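Local coordinates for protein MaoC-like dehydratase (Phytophthora Capsici, PDB 3KH8) that probably catalyses the reversible hydration of enoyl-CoA thioesters, as a hot-dog-fold hydro-lyase of the MaoC and hydratase 2 family, at residues R260-F263 with K264-G268; Q56-L59 with L60-A63; Y153-K157 with G158-E162. One frame throughout, in Å; residues are numbered along the deposited sequence.

Overall arrangement
All three contacts are local. Contacts 1 and 2 each join successive turns of one helix, 251-266 in the MaoC-like region and 56-65 in the hydratase 2 N-terminal region. Their centres lie about 19 Å apart and they do not touch. Contact 3 is the turn end of a beta hairpin, also in the hydratase 2 N-terminal region, with its centre about 35 Å from that of contact 2. Contact 2 is the most buried. Its side chains pair charges across the dimer interface, R57 with D58 of the second subunit and the reverse. Contact 1 is largely apolar where its helix meets the sheet, with K264 and G268 exposed. Contact 3 relies on backbone bonds, and its loop residues are exposed.

Contact 1 (R260-F263 with K264-G268); sequences RALF and KQFCG
F263 and C267 meet one turn apart where helix 251-266 ends. This helix lies against strands 209-214, 290-297 and 302-309, as the helix of a hot-dog fold does in its curled sheet. F263 CG is anti to the backbone N (chi1 177°), which sets the ring beside its own carbonyl carbon and near the next turn. There F263 CD1 comes within 3.4 Å of C267 CB. The sulfur also approaches the ring obliquely, with C267 SG 5.0 Å from the F263 ring centroid, a Cys sulfur-aromatic contact. F73 meets the F263 ring edge-to-face.

K264 touches the previous turn near its root. Its CB lies 3.3 Å from R260 O, and the extended chain then leads away. L262 packs through one branch, CD2, which is 4.1 Å from F266 CE2. The two side chains lie against strands 290-297 and 302-309. Backbone bonds from K264, Q265, F266 and C267 to the residues four earlier hold the turns together. G268 then leaves the helix with positive phi. L262 O, besides accepting from F266 N, sits at the edge of the F266 ring, 3.4 Å from F266 CD2.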
loop_
_atom_site.group_PDB
_atom_site.type_symbol
_atom_site.label_atom_id
_atom_site.label_comp_id
_atom_site.label_asym_id
_atom_site.label_seq_id
_atom_site.Cartn_x
_atom_site.Cartn_y
_atom_site.Cartn_z
ATOM N N ARG A 260 13.715 -10.280 -2.586
ATOM C CA ARG A 260 14.170 -9.510 -1.430
ATOM C C ARG A 260 15.307 -10.225 -0.706
ATOM O O ARG A 260 16.300 -9.598 -0.332
ATOM C CB ARG A 260 13.022 -9.269 -0.450
ATOM C CG ARG A 260 11.992 -8.228 -0.892
ATOM C CD ARG A 260 10.809 -8.201 0.072
ATOM N NE ARG A 260 11.261 -8.173 1.460
ATOM C CZ ARG A 260 10.626 -8.742 2.478
ATOM N NH1 ARG A 260 9.482 -9.390 2.288
ATOM N NH2 ARG A 260 11.147 -8.664 3.692
ATOM N N ALA A 261 15.152 -11.534 -0.507
ATOM C CA ALA A 261 16.182 -12.341 0.147
ATOM C C ALA A 261 17.465 -12.355 -0.682
ATOM O O ALA A 261 18.562 -12.208 -0.138
ATOM C CB ALA A 261 15.679 -13.758 0.387
ATOM N N LEU A 262 17.316 -12.513 -1.997
ATOM C CA LEU A 262 18.457 -12.540 -2.916
ATOM C C LEU A 262 19.205 -11.208 -2.959
ATOM O O LEU A 262 20.438 -11.185 -2.928
ATOM C CB LEU A 262 18.014 -12.970 -4.321
ATOM C CG LEU A 262 17.516 -14.415 -4.441
ATOM C CD1 LEU A 262 16.595 -14.563 -5.651
ATOM C CD2 LEU A 262 18.687 -15.401 -4.507
ATOM N N PHE A 263 18.459 -10.105 -3.024
ATOM C CA PHE A 263 19.061 -8.772 -3.005
ATOM C C PHE A 263 19.817 -8.532 -1.706
ATOM O O PHE A 263 20.935 -8.011 -1.720
ATOM C CB PHE A 263 18.012 -7.664 -3.218
ATOM C CG PHE A 263 18.584 -6.268 -3.126
ATOM C CD1 PHE A 263 19.223 -5.693 -4.218
ATOM C CD2 PHE A 263 18.506 -5.543 -1.938
ATOM C CE1 PHE A 263 19.771 -4.406 -4.133
ATOM C CE2 PHE A 263 19.050 -4.257 -1.843
ATOM C CZ PHE A 263 19.679 -3.688 -2.946
ATOM N N LYS A 264 19.199 -8.918 -0.591
ATOM C CA LYS A 264 19.767 -8.711 0.743
ATOM C C LYS A 264 21.070 -9.497 0.932
ATOM O O LYS A 264 22.051 -8.972 1.468
ATOM C CB LYS A 264 18.743 -9.102 1.816
ATOM C CG LYS A 264 19.106 -8.684 3.231
ATOM C CD LYS A 264 18.055 -9.173 4.222
ATOM C CE LYS A 264 18.374 -8.724 5.638
ATOM N NZ LYS A 264 17.327 -9.191 6.595
ATOM N N GLN A 265 21.075 -10.748 0.477
ATOM C CA GLN A 265 22.238 -11.620 0.648
ATOM C C GLN A 265 23.407 -11.274 -0.283
ATOM O O GLN A 265 24.563 -11.268 0.151
ATOM C CB GLN A 265 21.841 -13.097 0.506
ATOM C CG GLN A 265 22.989 -14.100 0.731
ATOM C CD GLN A 265 23.620 -13.993 2.107
ATOM O OE1 GLN A 265 22.923 -13.935 3.121
ATOM N NE2 GLN A 265 24.949 -13.975 2.149
ATOM N N PHE A 266 23.104 -10.957 -1.541
ATOM C CA PHE A 266 24.131 -10.905 -2.586
ATOM C C PHE A 266 24.471 -9.541 -3.191
ATOM O O PHE A 266 25.596 -9.341 -3.666
ATOM C CB PHE A 266 23.797 -11.906 -3.698
ATOM C CG PHE A 266 23.692 -13.328 -3.219
ATOM C CD1 PHE A 266 24.840 -14.073 -2.949
ATOM C CD2 PHE A 266 22.448 -13.918 -3.028
ATOM C CE1 PHE A 266 24.750 -15.388 -2.500
ATOM C CE2 PHE A 266 22.345 -15.232 -2.576
ATOM C CZ PHE A 266 23.497 -15.971 -2.310
ATOM N N CYS A 267 23.523 -8.605 -3.196
ATOM C CA CYS A 267 23.689 -7.392 -4.008
ATOM C C CYS A 267 24.387 -6.204 -3.332
ATOM O O CYS A 267 24.623 -5.180 -3.976
ATOM C CB CYS A 267 22.357 -6.965 -4.634
ATOM S SG CYS A 267 21.754 -8.081 -5.924
ATOM N N GLY A 268 24.719 -6.345 -2.048
ATOM C CA GLY A 268 25.438 -5.304 -1.300
ATOM C C GLY A 268 24.841 -3.907 -1.379
ATOM O O GLY A 268 25.565 -2.927 -1.582
#

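Contact 2 (Q56-L59 with L60-A63); sequences QRDL and LMYA
R57 and M61 cross at a slant one turn apart on helix 56-65. M61 SD lies over one face of the R57 guanidinium and is 4.1 Å from R57 CG, nearer the backbone. R57 CG stands anti to the backbone N (chi1 -178°) and the chain runs straight as far as NE. M61 starts differently, with CG beside its backbone N. That brings M61 CG to 3.1 Å from R57 O, the same oxygen that accepts from M61 N at 2.9 Å.

The other pairs touch mainly side chain to backbone. L60 CG rests 3.6 Å from Q56 O. Y62 CB lies 3.5 Å from D58 O, but its ring leads away and meets Y87 edge-to-face. L60, M61, Y62 and A63 each give their N-H to the carbonyl four residues back.

This helix forms part of the dimer interface. M61 packs on M61 of the second subunit. R57 NH2 forms a salt bridge with D58 OD1 of the second subunit, and D58 OD1 forms one with R57 NH2 of the second subunit. Within the chain, D58 OD2 accepts from N55 N, just before the helix, and from Q98 NE2. R57 NE also bonds to L225 O of the second subunit. The buried guanidinium is therefore fixed in rotation by its polar partners, and its charge is probably balanced across the interface, while sulfur supplies an uncharged lining on one face.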
loop_
_atom_site.group_PDB
_atom_site.type_symbol
_atom_site.label_atom_id
_atom_site.label_comp_id
_atom_site.label_asym_id
_atom_site.label_seq_id
_atom_site.Cartn_x
_atom_site.Cartn_y
_atom_site.Cartn_z
ATOM N N GLN A 56 6.973 7.758 -7.999
ATOM C CA GLN A 56 7.648 7.348 -6.767
ATOM C C GLN A 56 6.723 6.603 -5.818
ATOM O O GLN A 56 7.107 5.587 -5.237
ATOM C CB GLN A 56 8.214 8.556 -6.029
ATOM C CG GLN A 56 9.538 9.027 -6.537
ATOM C CD GLN A 56 10.316 9.769 -5.480
ATOM O OE1 GLN A 56 9.740 10.494 -4.663
ATOM N NE2 GLN A 56 11.630 9.586 -5.480
ATOM N N ARG A 57 5.512 7.124 -5.652
ATOM C CA ARG A 57 4.528 6.521 -4.758
ATOM C C ARG A 57 4.206 5.074 -5.160
ATOM O O ARG A 57 4.057 4.215 -4.292
ATOM C CB ARG A 57 3.265 7.384 -4.705
ATOM C CG ARG A 57 2.175 6.892 -3.770
ATOM C CD ARG A 57 1.073 7.926 -3.693
ATOM N NE ARG A 57 -0.055 7.504 -2.871
ATOM C CZ ARG A 57 -1.277 7.279 -3.343
ATOM N NH1 ARG A 57 -1.529 7.436 -4.640
ATOM N NH2 ARG A 57 -2.254 6.910 -2.524
ATOM N N ASP A 58 4.121 4.806 -6.465
ATOM C CA ASP A 58 3.929 3.435 -6.956
ATOM C C ASP A 58 5.060 2.508 -6.505
ATOM O O ASP A 58 4.818 1.346 -6.185
ATOM C CB ASP A 58 3.810 3.396 -8.488
ATOM C CG ASP A 58 2.610 4.175 -9.008
ATOM O OD1 ASP A 58 1.504 4.051 -8.433
ATOM O OD2 ASP A 58 2.779 4.907 -10.009
ATOM N N LEU A 59 6.288 3.025 -6.500
ATOM C CA LEU A 59 7.454 2.254 -6.061
ATOM C C LEU A 59 7.371 1.895 -4.576
ATOM O O LEU A 59 7.653 0.754 -4.190
ATOM C CB LEU A 59 8.757 3.013 -6.352
ATOM C CG LEU A 59 9.107 3.357 -7.809
ATOM C CD1 LEU A 59 10.432 4.117 -7.873
ATOM C CD2 LEU A 59 9.170 2.119 -8.683
ATOM N N LEU A 60 6.976 2.870 -3.758
ATOM C CA LEU A 60 6.758 2.654 -2.326
ATOM C C LEU A 60 5.640 1.647 -2.066
ATOM O O LEU A 60 5.781 0.765 -1.217
ATOM C CB LEU A 60 6.462 3.982 -1.611
ATOM C CG LEU A 60 7.515 5.099 -1.712
ATOM C CD1 LEU A 60 7.054 6.377 -1.015
ATOM C CD2 LEU A 60 8.846 4.653 -1.132
ATOM N N MET A 61 4.538 1.780 -2.806
ATOM C CA MET A 61 3.387 0.882 -2.673
ATOM C C MET A 61 3.746 -0.561 -3.020
ATOM O O MET A 61 3.257 -1.501 -2.387
ATOM C CB MET A 61 2.233 1.354 -3.561
ATOM C CG MET A 61 1.637 2.710 -3.157
ATOM S SD MET A 61 0.311 3.259 -4.261
ATOM C CE MET A 61 -0.708 1.785 -4.308
ATOM N N TYR A 62 4.587 -0.724 -4.036
ATOM C CA TYR A 62 5.101 -2.038 -4.417
ATOM C C TYR A 62 6.010 -2.628 -3.338
ATOM O O TYR A 62 5.861 -3.795 -2.969
ATOM C CB TYR A 62 5.846 -1.972 -5.758
ATOM C CG TYR A 62 6.468 -3.299 -6.151
ATOM C CD1 TYR A 62 5.669 -4.366 -6.573
ATOM C CD2 TYR A 62 7.849 -3.496 -6.080
ATOM C CE1 TYR A 62 6.231 -5.597 -6.928
ATOM C CE2 TYR A 62 8.425 -4.732 -6.432
ATOM C CZ TYR A 62 7.604 -5.771 -6.852
ATOM O OH TYR A 62 8.146 -6.991 -7.202
ATOM N N ALA A 63 6.949 -1.823 -2.844
ATOM C CA ALA A 63 7.878 -2.266 -1.801
ATOM C C ALA A 63 7.135 -2.789 -0.572
ATOM O O ALA A 63 7.441 -3.880 -0.084
ATOM C CB ALA A 63 8.840 -1.142 -1.417
#

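Contact 3 (Y153-K157 with G158-E162); sequences YDKGK and GTLME
Y153 and L160 form an antiparallel hydrogen-bonded pair, and D154 and T159 form the non-hydrogen-bonded pair next to it. Y153 N gives a nearly straight bond to L160 O, 2.9 Å long with 176° at the hydrogen. L160 N returns a bond to Y153 O. That oxygen also receives a CA-H...O contact, with T159 CA 3.3 Å from Y153 O. Nearer the turn, K155 N reaches G158 O at 2.7 Å.

K155 and L160 lie alongside each other and point the same way. The lysine bends at chi2 (-75°), which lays K155 CG and CE alongside the leucine. K155 CE is 3.8 Å from L160 CD2 and equally far from L160 CB. Y153 extends from the same face as L160. Its CB is 4.0 Å from L160 O, and its hydroxyl bonds to R194 O.

These residues make up the turn end of the beta hairpin formed by strands 141-154 and 158-169, within the sheet of the hot-dog fold. Strand 172-184 borders the second strand on its other side, where T159 shares backbone bonds with I183. T159 lies on the face opposite L160, and its OG1 is bonded to L186 O and to Y189 OH.

The chain reverses through K155, G156 and K157. G156 has positive phi, at backbone angles where a CB would press on the K155 carbonyl O; glycine avoids this. G158 then resumes an extended backbone. An Asx turn holds the start of the loop: G156 N donates to D154 OD1 at 2.9 Å. The donor comes from above the carboxylate plane, 48° out of it. D154 OD2 has a weak bond from G188 N.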
loop_
_atom_site.group_PDB
_atom_site.type_symbol
_atom_site.label_atom_id
_atom_site.label_comp_id
_atom_site.label_asym_id
_atom_site.label_seq_id
_atom_site.Cartn_x
_atom_site.Cartn_y
_atom_site.Cartn_z
ATOM N N TYR A 153 4.577 -24.203 -26.936
ATOM C CA TYR A 153 5.127 -25.554 -26.867
ATOM C C TYR A 153 4.128 -26.586 -26.373
ATOM O O TYR A 153 3.355 -26.325 -25.451
ATOM C CB TYR A 153 6.376 -25.585 -25.980
ATOM C CG TYR A 153 7.633 -25.074 -26.651
ATOM C CD1 TYR A 153 8.163 -25.722 -27.768
ATOM C CD2 TYR A 153 8.305 -23.955 -26.158
ATOM C CE1 TYR A 153 9.319 -25.262 -28.386
ATOM C CE2 TYR A 153 9.469 -23.485 -26.770
ATOM C CZ TYR A 153 9.967 -24.146 -27.882
ATOM O OH TYR A 153 11.112 -23.698 -28.496
ATOM N N ASP A 154 4.156 -27.762 -26.999
ATOM C CA ASP A 154 3.395 -28.907 -26.521
ATOM C C ASP A 154 4.232 -29.648 -25.482
ATOM O O ASP A 154 5.281 -30.212 -25.803
ATOM C CB ASP A 154 3.010 -29.834 -27.682
ATOM C CG ASP A 154 2.092 -30.976 -27.252
ATOM O OD1 ASP A 154 1.750 -31.071 -26.054
ATOM O OD2 ASP A 154 1.706 -31.787 -28.123
ATOM N N LYS A 155 3.765 -29.632 -24.239
ATOM C CA LYS A 155 4.482 -30.261 -23.130
ATOM C C LYS A 155 4.082 -31.724 -22.924
ATOM O O LYS A 155 4.642 -32.412 -22.066
ATOM C CB LYS A 155 4.275 -29.465 -21.835
ATOM C CG LYS A 155 5.005 -28.125 -21.787
ATOM C CD LYS A 155 6.500 -28.300 -21.550
ATOM C CE LYS A 155 7.190 -26.954 -21.416
ATOM N NZ LYS A 155 8.662 -27.095 -21.261
ATOM N N GLY A 156 3.121 -32.196 -23.716
ATOM C CA GLY A 156 2.612 -33.558 -23.590
ATOM C C GLY A 156 1.420 -33.617 -22.653
ATOM O O GLY A 156 0.390 -34.209 -22.981
ATOM N N LYS A 157 1.567 -33.000 -21.483
ATOM C CA LYS A 157 0.484 -32.901 -20.508
ATOM C C LYS A 157 -0.253 -31.562 -20.624
ATOM O O LYS A 157 -1.312 -31.373 -20.022
ATOM C CB LYS A 157 1.018 -33.127 -19.087
ATOM C CG LYS A 157 1.399 -34.583 -18.801
ATOM C CD LYS A 157 2.210 -34.740 -17.518
ATOM C CE LYS A 157 2.677 -36.183 -17.345
ATOM N NZ LYS A 157 3.709 -36.346 -16.275
ATOM N N GLY A 158 0.310 -30.643 -21.411
ATOM C CA GLY A 158 -0.315 -29.343 -21.661
ATOM C C GLY A 158 0.448 -28.451 -22.626
ATOM O O GLY A 158 1.313 -28.919 -23.371
ATOM N N THR A 159 0.119 -27.159 -22.603
ATOM C CA THR A 159 0.732 -26.158 -23.480
ATOM C C THR A 159 1.467 -25.085 -22.675
ATOM O O THR A 159 0.913 -24.535 -21.727
ATOM C CB THR A 159 -0.339 -25.479 -24.378
ATOM O OG1 THR A 159 -0.702 -26.364 -25.444
ATOM C CG2 THR A 159 0.175 -24.166 -24.982
ATOM N N LEU A 160 2.710 -24.794 -23.052
ATOM C CA LEU A 160 3.414 -23.638 -22.492
ATOM C C LEU A 160 3.477 -22.491 -23.499
ATOM O O LEU A 160 4.173 -22.578 -24.516
ATOM C CB LEU A 160 4.821 -24.002 -22.004
ATOM C CG LEU A 160 5.635 -22.838 -21.410
ATOM C CD1 LEU A 160 5.122 -22.431 -20.030
ATOM C CD2 LEU A 160 7.119 -23.169 -21.354
ATOM N N MET A 161 2.735 -21.425 -23.206
ATOM C CA MET A 161 2.799 -20.198 -23.994
ATOM C C MET A 161 3.708 -19.184 -23.304
ATOM O O MET A 161 3.479 -18.818 -22.149
ATOM C CB MET A 161 1.400 -19.606 -24.202
ATOM C CG MET A 161 1.370 -18.428 -25.172
ATOM S SD MET A 161 -0.285 -17.804 -25.529
ATOM C CE MET A 161 -0.673 -16.914 -24.022
ATOM N N GLU A 162 4.739 -18.740 -24.015
ATOM C CA GLU A 162 5.652 -17.731 -23.488
ATOM C C GLU A 162 5.383 -16.374 -24.127
ATOM O O GLU A 162 5.405 -16.246 -25.351
ATOM C CB GLU A 162 7.110 -18.135 -23.703
ATOM C CG GLU A 162 7.559 -19.349 -22.897
ATOM C CD GLU A 162 9.065 -19.552 -22.943
ATOM O OE1 GLU A 162 9.650 -19.481 -24.045
ATOM O OE2 GLU A 162 9.666 -19.784 -21.873
#